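Local coordinates for protein MstE (Scytonema sp. PCC 10023, PDB 6SBF) that acts as a monodomain class II terpene cyclase, probably folding and cyclising linear isoprenoid precursors into polycyclic scaffolds of the merosterol type, at residues R198-Q201 with N206-G209; C178-V183 with S191-Y196; D214-T219 with V242-K247; E224-G229 with P236-A241. The protein carries 1 engineered substitution. One frame throughout, in Å; residues are numbered along the deposited sequence.

Contact 1. Residues R198-Q201 with N206-G209; sequences RVTQ and NWEG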
loop_
_atom_site.group_PDB
_atom_site.type_symbol
_atom_site.label_atom_id
_atom_site.label_comp_id
_atom_site.label_asym_id
_atom_site.label_seq_id
_atom_site.Cartn_x
_atom_site.Cartn_y
_atom_site.Cartn_z
ATOM N N ARG A 198 13.278 8.899 9.242
ATOM C CA ARG A 198 14.069 10.067 8.838
ATOM C C ARG A 198 15.427 9.643 8.229
ATOM O O ARG A 198 15.843 10.210 7.180
ATOM C CB ARG A 198 14.283 11.015 10.005
ATOM C CG ARG A 198 13.049 11.840 10.369
ATOM C CD ARG A 198 12.669 12.889 9.316
ATOM N NE ARG A 198 13.773 13.787 9.037
ATOM C CZ ARG A 198 14.258 14.685 9.824
ATOM N NH1 ARG A 198 15.414 15.240 9.484
ATOM N NH2 ARG A 198 13.630 15.076 10.902
ATOM N N VAL A 199 16.120 8.699 8.816
ATOM C CA VAL A 199 17.509 8.387 8.362
ATOM C C VAL A 199 17.498 7.643 7.052
ATOM O O VAL A 199 18.522 7.659 6.349
ATOM C CB VAL A 199 18.289 7.661 9.445
ATOM C CG1 VAL A 199 18.398 8.507 10.708
ATOM C CG2 VAL A 199 17.856 6.248 9.632
ATOM N N THR A 200 16.385 7.038 6.670
ATOM C CA THR A 200 16.299 6.254 5.412
ATOM C C THR A 200 15.910 7.074 4.190
ATOM O O THR A 200 15.947 6.558 3.064
ATOM C CB THR A 200 15.395 5.045 5.565
ATOM O OG1 THR A 200 14.106 5.439 6.054
ATOM C CG2 THR A 200 15.990 3.995 6.460
ATOM N N GLN A 201 15.605 8.346 4.326
ATOM C CA GLN A 201 15.262 9.177 3.159
ATOM C C GLN A 201 16.523 9.258 2.289
ATOM O O GLN A 201 17.622 9.527 2.796
ATOM C CB GLN A 201 14.802 10.590 3.598
ATOM C CG GLN A 201 14.152 11.391 2.477
ATOM C CD GLN A 201 13.572 12.703 2.962
ATOM O OE1 GLN A 201 13.959 13.172 4.037
ATOM N NE2 GLN A 201 12.705 13.289 2.148
ATOM N N ASN A 206 13.160 10.952 -1.828
ATOM C CA ASN A 206 12.257 9.793 -1.770
ATOM C C ASN A 206 12.733 8.763 -0.751
ATOM O O ASN A 206 13.819 8.835 -0.214
ATOM C CB ASN A 206 12.080 9.175 -3.153
ATOM C CG ASN A 206 13.344 8.487 -3.670
ATOM O OD1 ASN A 206 14.345 9.170 -3.869
ATOM N ND2 ASN A 206 13.279 7.165 -3.833
ATOM N N TRP A 207 11.898 7.754 -0.573
ATOM C CA TRP A 207 12.256 6.506 0.109
ATOM C C TRP A 207 12.125 5.381 -0.914
ATOM O O TRP A 207 11.437 5.542 -1.937
ATOM C CB TRP A 207 11.334 6.259 1.314
ATOM C CG TRP A 207 11.634 7.124 2.500
ATOM C CD1 TRP A 207 12.331 6.734 3.600
ATOM C CD2 TRP A 207 11.198 8.477 2.752
ATOM N NE1 TRP A 207 12.409 7.751 4.505
ATOM C CE2 TRP A 207 11.702 8.831 4.018
ATOM C CE3 TRP A 207 10.435 9.400 2.049
ATOM C CZ2 TRP A 207 11.498 10.099 4.577
ATOM C CZ3 TRP A 207 10.190 10.647 2.605
ATOM C CH2 TRP A 207 10.731 10.984 3.848
ATOM N N GLU A 208 12.798 4.299 -0.595
ATOM C CA GLU A 208 12.747 3.056 -1.363
ATOM C C GLU A 208 12.191 1.951 -0.468
ATOM O O GLU A 208 12.608 1.839 0.686
ATOM C CB GLU A 208 14.140 2.687 -1.873
ATOM C CG GLU A 208 14.808 3.740 -2.741
ATOM C CD GLU A 208 16.226 3.376 -3.158
ATOM O OE1 GLU A 208 16.792 2.472 -2.553
ATOM O OE2 GLU A 208 16.777 4.087 -3.984
ATOM N N GLY A 209 11.313 1.151 -1.031
ATOM C CA GLY A 209 10.714 0.025 -0.325
ATOM C C GLY A 209 11.451 -1.289 -0.552
ATOM O O GLY A 209 12.396 -1.376 -1.345
HETATM O O HOH W 1 14.663 4.541 1.612
#
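Gln201 and Trp207 are the glutamine and tryptophan of a QW motif, the sequence signature of triterpene cyclases such as squalene-hopene cyclase, here at the turn that follows helix 187-200. Gln201 lies flat over one face of the indole. Its CG stands 3.7 Å from the centroid of the Trp207 six-membered ring and only 14° off the ring normal, a CH-pi contact. CG is anti to the backbone N (chi1 -168°) and the chain stays extended beyond it, which carries the amide across the benzo end: Gln201 CD is 3.4 Å from Trp207 CH2, with amide and ring planes 10° apart. Glutamine suits the place because its methylenes and flat amide match the indole while the amide itself still bonds outward. As expected of a QW motif, it ties neighbouring elements together, for Gln201 NE2 donates to the carbonyls of Gly205 and of Ser237 on helix 235-248. Without the indole, as with an alanine here, the Gln201 chain would probably lose its flat support and Leu197 O the N-H that it accepts. Thr200 OG1 sits at the ring edge, in plane, 3.3 Å from Trp207 CD1, while Tyr196 O is its main polar partner. Nearby a water joins the two backbones, donating to Thr200 O at 2.8 Å and accepting from Glu208 N at 2.9 Å.

Contact 2. Residues C178-V183 with S191-Y196; sequences CVSAAV and SRLHDY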
loop_
_atom_site.group_PDB
_atom_site.type_symbol
_atom_site.label_atom_id
_atom_site.label_comp_id
_atom_site.label_asym_id
_atom_site.label_seq_id
_atom_site.Cartn_x
_atom_site.Cartn_y
_atom_site.Cartn_z
ATOM N N CYS A 178 9.132 0.092 3.528
ATOM C CA CYS A 178 7.744 0.072 3.052
ATOM C C CYS A 178 6.810 -0.334 4.227
ATOM O O CYS A 178 5.794 0.313 4.478
ATOM C CB CYS A 178 7.586 -0.878 1.865
ATOM S SG CYS A 178 8.337 -2.522 2.077
ATOM N N VAL A 179 7.161 -1.393 4.941
ATOM C CA VAL A 179 6.362 -1.891 6.068
ATOM C C VAL A 179 6.461 -0.902 7.211
ATOM O O VAL A 179 5.422 -0.590 7.857
ATOM C CB VAL A 179 6.808 -3.281 6.486
ATOM C CG1 VAL A 179 5.954 -3.794 7.655
ATOM C CG2 VAL A 179 6.735 -4.213 5.301
ATOM N N SER A 180 7.614 -0.337 7.496
ATOM C CA SER A 180 7.784 0.657 8.560
ATOM C C SER A 180 6.913 1.887 8.267
ATOM O O SER A 180 6.246 2.414 9.185
ATOM C CB SER A 180 9.255 1.034 8.679
ATOM O OG SER A 180 10.054 -0.064 9.072
ATOM N N ALA A 181 6.861 2.354 7.035
ATOM C CA ALA A 181 6.077 3.517 6.643
ATOM C C ALA A 181 4.596 3.230 6.917
ATOM O O ALA A 181 3.856 4.094 7.432
ATOM C CB ALA A 181 6.326 3.881 5.197
ATOM N N ALA A 182 4.124 2.076 6.512
ATOM C CA ALA A 182 2.714 1.717 6.677
ATOM C C ALA A 182 2.389 1.560 8.175
ATOM O O ALA A 182 1.331 2.044 8.617
ATOM C CB ALA A 182 2.399 0.457 5.910
ATOM N N VAL A 183 3.211 0.908 8.957
ATOM C CA VAL A 183 2.968 0.703 10.399
ATOM C C VAL A 183 2.983 2.064 11.084
ATOM O O VAL A 183 2.226 2.260 12.053
ATOM C CB VAL A 183 3.929 -0.330 11.000
ATOM C CG1 VAL A 183 3.845 -0.402 12.506
ATOM C CG2 VAL A 183 3.643 -1.715 10.434
ATOM N N SER A 191 5.783 7.470 16.628
ATOM C CA SER A 191 6.968 8.029 17.330
ATOM C C SER A 191 8.132 7.031 17.382
ATOM O O SER A 191 9.272 7.450 17.172
ATOM C CB SER A 191 6.607 8.481 18.735
ATOM O OG SER A 191 7.786 8.937 19.391
ATOM N N ARG A 192 7.870 5.762 17.626
ATOM C CA ARG A 192 8.927 4.747 17.761
ATOM C C ARG A 192 9.627 4.566 16.400
ATOM O O ARG A 192 10.848 4.329 16.407
ATOM C CB ARG A 192 8.343 3.404 18.216
ATOM C CG ARG A 192 9.363 2.286 18.411
ATOM C CD ARG A 192 10.542 2.483 19.367
ATOM N NE ARG A 192 10.184 2.767 20.762
ATOM C CZ ARG A 192 10.222 1.889 21.785
ATOM N NH1 ARG A 192 9.853 2.263 23.002
ATOM N NH2 ARG A 192 10.612 0.640 21.583
ATOM N N LEU A 193 8.929 4.678 15.269
ATOM C CA LEU A 193 9.518 4.465 13.921
ATOM C C LEU A 193 10.107 5.755 13.322
ATOM O O LEU A 193 10.737 5.711 12.283
ATOM C CB LEU A 193 8.450 3.879 13.024
ATOM C CG LEU A 193 8.043 2.467 13.412
ATOM C CD1 LEU A 193 6.807 2.077 12.630
ATOM C CD2 LEU A 193 9.138 1.466 13.091
ATOM N N HIS A 194 9.892 6.912 13.950
ATOM C CA HIS A 194 10.237 8.219 13.366
ATOM C C HIS A 194 11.727 8.296 12.918
ATOM O O HIS A 194 11.997 8.760 11.818
ATOM C CB HIS A 194 9.884 9.319 14.389
ATOM C CG HIS A 194 10.421 10.654 14.012
ATOM N ND1 HIS A 194 11.714 11.028 14.326
ATOM C CD2 HIS A 194 9.867 11.666 13.281
ATOM C CE1 HIS A 194 11.924 12.250 13.862
ATOM N NE2 HIS A 194 10.802 12.661 13.183
ATOM N N ASP A 195 12.643 7.997 13.804
ATOM C CA ASP A 195 14.070 8.225 13.517
ATOM C C ASP A 195 14.467 7.333 12.348
ATOM O O ASP A 195 15.238 7.778 11.480
ATOM C CB ASP A 195 14.910 8.043 14.762
ATOM C CG ASP A 195 14.745 9.131 15.812
ATOM O OD1 ASP A 195 13.951 10.070 15.608
ATOM O OD2 ASP A 195 15.432 9.015 16.815
ATOM N N TYR A 196 14.028 6.077 12.337
ATOM C CA TYR A 196 14.332 5.142 11.224
ATOM C C TYR A 196 13.803 5.731 9.923
ATOM O O TYR A 196 14.516 5.756 8.883
ATOM C CB TYR A 196 13.704 3.779 11.501
ATOM C CG TYR A 196 13.802 2.846 10.333
ATOM C CD1 TYR A 196 14.922 2.061 10.120
ATOM C CD2 TYR A 196 12.773 2.787 9.417
ATOM C CE1 TYR A 196 15.006 1.219 9.024
ATOM C CE2 TYR A 196 12.867 1.946 8.327
ATOM C CZ TYR A 196 14.000 1.182 8.101
ATOM O OH TYR A 196 14.051 0.362 6.999
#
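Leu193 and Tyr196, one turn apart on helix 191-196, both point at helix 178-183 and take Ser180 between them. The leucine comes from one end: its CD1 methyl lies 3.5 Å from Ser180 O, against the backbone of the facing helix, and the same methyl meets Val183 CG1 at 3.9 Å. Val183 and Leu193 cross at about a right angle, the leucine methyl resting against the CB-CG1 side of the valine. Tyr196 approaches Ser180 differently. Its CG is anti to the backbone N (chi1 172°), which sends the ring toward helix 178-183, and its CE2 comes within 3.5 Å of Ser180 OG, the hydroxyl standing obliquely to the ring. The polar ends of this pair are occupied elsewhere: Ser180 OG is hydrogen-bonded to His176 O and to Ile147 N, and Tyr196 OH to Thr177 OG1. A small serine suits a buried site where a leucine must come close to the main chain and a tyrosine must pass alongside. Farther round the second helix, His194 ND1 donates to the anti lone pair of Asp195 OD1 at 2.8 Å, the acceptor lying 2° out of the imidazole plane. With NE2 bonded to Asp234 OD1, an oxygen that also pairs with Arg198, the imidazole is held from both nitrogens. The segment axes pass 9.8 Å apart at 143°, an antiparallel alpha-hairpin of the alpha6-alpha6 barrel, and helix 178-183 is flanked by helix 215-229 at Ala181 and by helix 109-121 at Ala182.

Contact 3. Residues D214-T219 with V242-K247; sequences DHEYTT and VAWGLK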
loop_
_atom_site.group_PDB
_atom_site.type_symbol
_atom_site.label_atom_id
_atom_site.label_comp_id
_atom_site.label_asym_id
_atom_site.label_seq_id
_atom_site.Cartn_x
_atom_site.Cartn_y
_atom_site.Cartn_z
ATOM N N ASP A 214 7.600 0.227 -6.952
ATOM C CA ASP A 214 7.285 1.654 -7.162
ATOM C C ASP A 214 7.569 2.425 -5.873
ATOM O O ASP A 214 6.785 2.315 -4.860
ATOM C CB ASP A 214 5.839 1.800 -7.592
ATOM C CG ASP A 214 5.565 1.147 -8.933
ATOM O OD1 ASP A 214 6.279 1.489 -9.896
ATOM O OD2 ASP A 214 4.653 0.304 -9.036
ATOM N N HIS A 215 8.589 3.281 -5.854
ATOM C CA HIS A 215 9.019 4.025 -4.668
ATOM C C HIS A 215 7.950 5.031 -4.214
ATOM O O HIS A 215 8.033 5.478 -3.060
ATOM C CB HIS A 215 10.297 4.807 -4.963
ATOM C CG HIS A 215 11.447 3.995 -5.427
ATOM N ND1 HIS A 215 11.672 2.705 -4.974
ATOM C CD2 HIS A 215 12.473 4.328 -6.265
ATOM C CE1 HIS A 215 12.791 2.251 -5.563
ATOM N NE2 HIS A 215 13.274 3.218 -6.364
ATOM N N GLU A 216 6.999 5.372 -5.069
ATOM C CA GLU A 216 5.905 6.299 -4.680
ATOM C C GLU A 216 5.112 5.749 -3.489
ATOM O O GLU A 216 4.654 6.544 -2.706
ATOM C CB GLU A 216 5.020 6.560 -5.893
ATOM C CG GLU A 216 5.734 7.232 -7.076
ATOM C CD GLU A 216 6.662 6.362 -7.885
ATOM O OE1 GLU A 216 7.507 6.950 -8.643
ATOM O OE2 GLU A 216 6.532 5.107 -7.812
ATOM N N TYR A 217 4.935 4.445 -3.419
ATOM C CA TYR A 217 4.224 3.819 -2.298
ATOM C C TYR A 217 4.909 4.146 -0.985
ATOM O O TYR A 217 4.278 4.723 -0.056
ATOM C CB TYR A 217 4.153 2.314 -2.552
ATOM C CG TYR A 217 3.597 1.484 -1.428
ATOM C CD1 TYR A 217 4.360 1.014 -0.407
ATOM C CD2 TYR A 217 2.277 1.087 -1.429
ATOM C CE1 TYR A 217 3.872 0.197 0.603
ATOM C CE2 TYR A 217 1.755 0.278 -0.425
ATOM C CZ TYR A 217 2.538 -0.173 0.602
ATOM O OH TYR A 217 2.024 -0.983 1.583
ATOM N N THR A 218 6.178 3.847 -0.849
ATOM C CA THR A 218 6.906 4.038 0.415
ATOM C C THR A 218 7.035 5.530 0.666
ATOM O O THR A 218 6.977 5.960 1.839
ATOM C CB THR A 218 8.239 3.291 0.430
ATOM O OG1 THR A 218 7.994 1.906 0.200
ATOM C CG2 THR A 218 8.979 3.426 1.727
ATOM N N THR A 219 7.309 6.309 -0.368
ATOM C CA THR A 219 7.554 7.748 -0.193
ATOM C C THR A 219 6.267 8.412 0.324
ATOM O O THR A 219 6.320 9.221 1.264
ATOM C CB THR A 219 8.053 8.369 -1.492
ATOM O OG1 THR A 219 9.288 7.722 -1.862
ATOM C CG2 THR A 219 8.289 9.866 -1.338
ATOM N N VAL A 242 7.729 15.880 -1.490
ATOM C CA VAL A 242 6.759 16.477 -2.437
ATOM C C VAL A 242 7.475 16.970 -3.708
ATOM O O VAL A 242 6.966 16.744 -4.807
ATOM C CB VAL A 242 5.960 17.605 -1.754
ATOM C CG1 VAL A 242 5.131 18.378 -2.751
ATOM C CG2 VAL A 242 5.065 17.059 -0.648
ATOM N N ALA A 243 8.615 17.621 -3.571
ATOM C CA ALA A 243 9.387 18.085 -4.743
ATOM C C ALA A 243 9.795 16.875 -5.607
ATOM O O ALA A 243 9.749 16.997 -6.840
ATOM C CB ALA A 243 10.602 18.864 -4.293
ATOM N N TRP A 244 10.206 15.784 -4.974
ATOM C CA TRP A 244 10.528 14.549 -5.737
ATOM C C TRP A 244 9.267 14.082 -6.494
ATOM O O TRP A 244 9.329 13.731 -7.671
ATOM C CB TRP A 244 11.088 13.480 -4.805
ATOM C CG TRP A 244 11.230 12.131 -5.475
ATOM C CD1 TRP A 244 12.359 11.657 -6.093
ATOM C CD2 TRP A 244 10.280 11.064 -5.505
ATOM N NE1 TRP A 244 12.156 10.396 -6.541
ATOM C CE2 TRP A 244 10.893 10.001 -6.199
ATOM C CE3 TRP A 244 8.997 10.889 -4.964
ATOM C CZ2 TRP A 244 10.308 8.759 -6.337
ATOM C CZ3 TRP A 244 8.391 9.659 -5.116
ATOM C CH2 TRP A 244 9.027 8.642 -5.828
ATOM N N GLY A 245 8.115 14.068 -5.830
ATOM C CA GLY A 245 6.852 13.651 -6.475
ATOM C C GLY A 245 6.522 14.515 -7.675
ATOM O O GLY A 245 6.038 14.030 -8.694
ATOM N N LEU A 246 6.745 15.819 -7.527
ATOM C CA LEU A 246 6.456 16.756 -8.625
ATOM C C LEU A 246 7.348 16.401 -9.837
ATOM O O LEU A 246 6.860 16.464 -10.977
ATOM C CB LEU A 246 6.707 18.181 -8.112
ATOM C CG LEU A 246 6.375 19.255 -9.097
ATOM C CD1 LEU A 246 4.895 19.229 -9.469
ATOM C CD2 LEU A 246 6.744 20.574 -8.469
ATOM N N LYS A 247 8.616 16.025 -9.599
ATOM C CA LYS A 247 9.556 15.582 -10.681
ATOM C C LYS A 247 9.079 14.270 -11.323
ATOM O O LYS A 247 9.210 14.081 -12.516
ATOM C CB LYS A 247 10.987 15.500 -10.111
ATOM C CG LYS A 247 12.083 15.310 -11.149
ATOM C CD LYS A 247 12.543 13.906 -11.511
ATOM C CE LYS A 247 13.739 13.939 -12.457
ATOM N NZ LYS A 247 13.700 12.873 -13.493
#
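Helix 215-219 and helix 242-247 run nearly antiparallel, at 157°, with axes 11.3 Å apart, a spacing wide enough for one large side chain. Trp244 fills it. A chi1 of 171°, with CG trans to the main-chain N, sends the indole across to the facing helix, where the benzo end of its ring presses against His215, Glu216 and Thr219. Thr219 CG2 lies 3.8 Å from Trp244 CZ3, and His215 CB is 4.1 Å from Trp244 CH2. Glu216 crosses the indole at about a right angle, its carboxylate plane turned 25° from the ring; OE1 is 3.6 Å from Trp244 CH2 but finds its charge partner in Arg248. In the alpha6-alpha6 barrel this joins the start of helix 215-229 to the C-terminal half of helix 235-248. Thr219 suits its place because its two branches do different work. While the methyl meets the indole, OG1 turns back to donate to His215 O at 2.8 Å, from above the carbonyl plane, and also accepts from Trp207 N. With a valine here the hydroxyl is gone, which would probably leave Trp207 N without its acceptor and His215 O with one donor fewer.

Contact 4. Residues E224-G229 with P236-A241; sequences EALAAG and PSIEQA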
loop_
_atom_site.group_PDB
_atom_site.type_symbol
_atom_site.label_atom_id
_atom_site.label_comp_id
_atom_site.label_asym_id
_atom_site.label_seq_id
_atom_site.Cartn_x
_atom_site.Cartn_y
_atom_site.Cartn_z
ATOM N N GLU A 224 3.438 10.901 4.703
ATOM C CA GLU A 224 2.151 11.028 5.424
ATOM C C GLU A 224 2.368 10.773 6.914
ATOM O O GLU A 224 1.756 11.484 7.766
ATOM C CB GLU A 224 1.153 10.014 4.874
ATOM C CG GLU A 224 0.528 10.387 3.552
ATOM C CD GLU A 224 -0.333 9.300 2.917
ATOM O OE1 GLU A 224 -0.360 8.137 3.452
ATOM O OE2 GLU A 224 -0.963 9.611 1.880
ATOM N N ALA A 225 3.201 9.813 7.326
ATOM C CA ALA A 225 3.427 9.526 8.769
ATOM C C ALA A 225 4.136 10.715 9.384
ATOM O O ALA A 225 3.816 11.134 10.513
ATOM C CB ALA A 225 4.224 8.270 8.959
ATOM N N LEU A 226 5.128 11.266 8.699
ATOM C CA LEU A 226 5.822 12.459 9.218
ATOM C C LEU A 226 4.826 13.617 9.353
ATOM O O LEU A 226 4.886 14.366 10.349
ATOM C CB LEU A 226 7.011 12.811 8.307
ATOM C CG LEU A 226 8.147 11.781 8.264
ATOM C CD1 LEU A 226 9.182 12.243 7.247
ATOM C CD2 LEU A 226 8.753 11.508 9.644
ATOM N N ALA A 227 3.983 13.824 8.363
ATOM C CA ALA A 227 2.998 14.910 8.413
ATOM C C ALA A 227 2.032 14.700 9.591
ATOM O O ALA A 227 1.730 15.647 10.311
ATOM C CB ALA A 227 2.210 15.013 7.144
ATOM N N ALA A 228 1.596 13.473 9.834
ATOM C CA ALA A 228 0.601 13.207 10.880
ATOM C C ALA A 228 1.237 13.420 12.254
ATOM O O ALA A 228 0.523 13.743 13.220
ATOM C CB ALA A 228 0.094 11.785 10.740
ATOM N N GLY A 229 2.557 13.275 12.401
ATOM C CA GLY A 229 3.189 13.480 13.711
ATOM C C GLY A 229 3.301 14.956 14.081
ATOM O O GLY A 229 3.482 15.241 15.278
ATOM N N PRO A 236 10.807 20.007 6.430
ATOM C CA PRO A 236 11.711 20.047 5.273
ATOM C C PRO A 236 11.764 18.708 4.513
ATOM O O PRO A 236 11.753 18.705 3.289
ATOM C CB PRO A 236 13.072 20.455 5.880
ATOM C CG PRO A 236 12.754 21.152 7.164
ATOM C CD PRO A 236 11.464 20.474 7.665
ATOM N N SER A 237 11.780 17.617 5.258
ATOM C CA SER A 237 11.811 16.268 4.660
ATOM C C SER A 237 10.562 16.019 3.853
ATOM O O SER A 237 10.634 15.442 2.748
ATOM C CB SER A 237 12.057 15.209 5.700
ATOM O OG SER A 237 13.353 15.337 6.261
ATOM N N ILE A 238 9.400 16.415 4.401
ATOM C CA ILE A 238 8.126 16.258 3.680
ATOM C C ILE A 238 8.177 17.053 2.379
ATOM O O ILE A 238 7.795 16.560 1.312
ATOM C CB ILE A 238 6.937 16.657 4.566
ATOM C CG1 ILE A 238 6.808 15.738 5.778
ATOM C CG2 ILE A 238 5.673 16.726 3.748
ATOM C CD1 ILE A 238 6.007 16.322 6.894
ATOM N N GLU A 239 8.653 18.303 2.472
ATOM C CA GLU A 239 8.667 19.170 1.277
ATOM C C GLU A 239 9.618 18.583 0.224
ATOM O O GLU A 239 9.365 18.716 -0.956
ATOM C CB GLU A 239 9.029 20.614 1.655
ATOM C CG GLU A 239 8.003 21.273 2.532
ATOM C CD GLU A 239 6.603 21.396 1.995
ATOM O OE1 GLU A 239 6.383 21.353 0.753
ATOM O OE2 GLU A 239 5.696 21.592 2.847
ATOM N N GLN A 240 10.733 18.022 0.669
ATOM C CA GLN A 240 11.675 17.412 -0.322
ATOM C C GLN A 240 10.990 16.217 -1.018
ATOM O O GLN A 240 11.175 16.030 -2.227
ATOM C CB GLN A 240 12.974 16.937 0.302
ATOM C CG GLN A 240 14.018 16.853 -0.820
ATOM C CD GLN A 240 15.296 16.145 -0.438
ATOM O OE1 GLN A 240 15.449 15.620 0.681
ATOM N NE2 GLN A 240 16.225 16.145 -1.404
ATOM N N ALA A 241 10.234 15.433 -0.267
ATOM C CA ALA A 241 9.496 14.320 -0.856
ATOM C C ALA A 241 8.461 14.821 -1.857
ATOM O O ALA A 241 8.258 14.235 -2.940
ATOM C CB ALA A 241 8.912 13.481 0.244
#
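The helical segments 224-229 and 236-241 cross antiparallel at 146°, their axes 9.6 Å apart at closest, and the nearest CA atoms, those of Leu226 and Ile238, stand 7.1 Å from each other. Both of these side chains point toward the opposite helix. Ile238 does most of the reaching. Its CG1 is anti to the carbonyl carbon and beside the backbone N (chi1 -64°), a chi2 of 160° straightens the arm, and CD1 comes to rest on the main chain between Leu226 and Ala227, 3.5 Å from Ala227 N and 3.8 Å from Leu226 C. From its flank the arm also meets side-chain carbon: CG1 is 3.9 Å from Leu226 CB, and CD1 is 4.0 Å from Ala227 CB. Alanine suits that spot, since its lone methyl lets the isoleucine tip come down onto the helix backbone. The two helices form an alpha-hairpin of the alpha6-alpha6 barrel, joined by a short turn, and this contact lies near that turn. Leu226 extends the apolar patch: its CD1 lies 4.4 Å from Ser237 CB, a looser touch, and the branched end also reaches His194 and Arg198 on helix 187-200 and the indole of Trp207. Ser237, small and next to Ile238, makes room for Arg198, which packs on it. Glu224 faces away from helix 236-241 and forms a salt bridge with Arg273 of helix 265-275.

Overall arrangement
Along the chain, contacts 2, 1 and 3 follow in series, with contact 4 nested inside the loop that contact 3 closes on the same helix pair. Contact 1 binds the others together: its centre is 10 Å from that of contact 2 and 11 Å from those of contacts 3 and 4. Beyond the hydrogen bonds that tie it to contacts 3 and 4, Asn206 CB packs 3.4 Å from Trp244 CE2 and Gly209 CA 3.9 Å from Cys178 CB, while His194 CD2 meets Leu226 CD2 at 3.8 Å between contacts 2 and 4. Contacts 2 and 3 are farthest apart, their centres about 17 Å from each other. The structure is an apo form, so no bound substrate marks the active site.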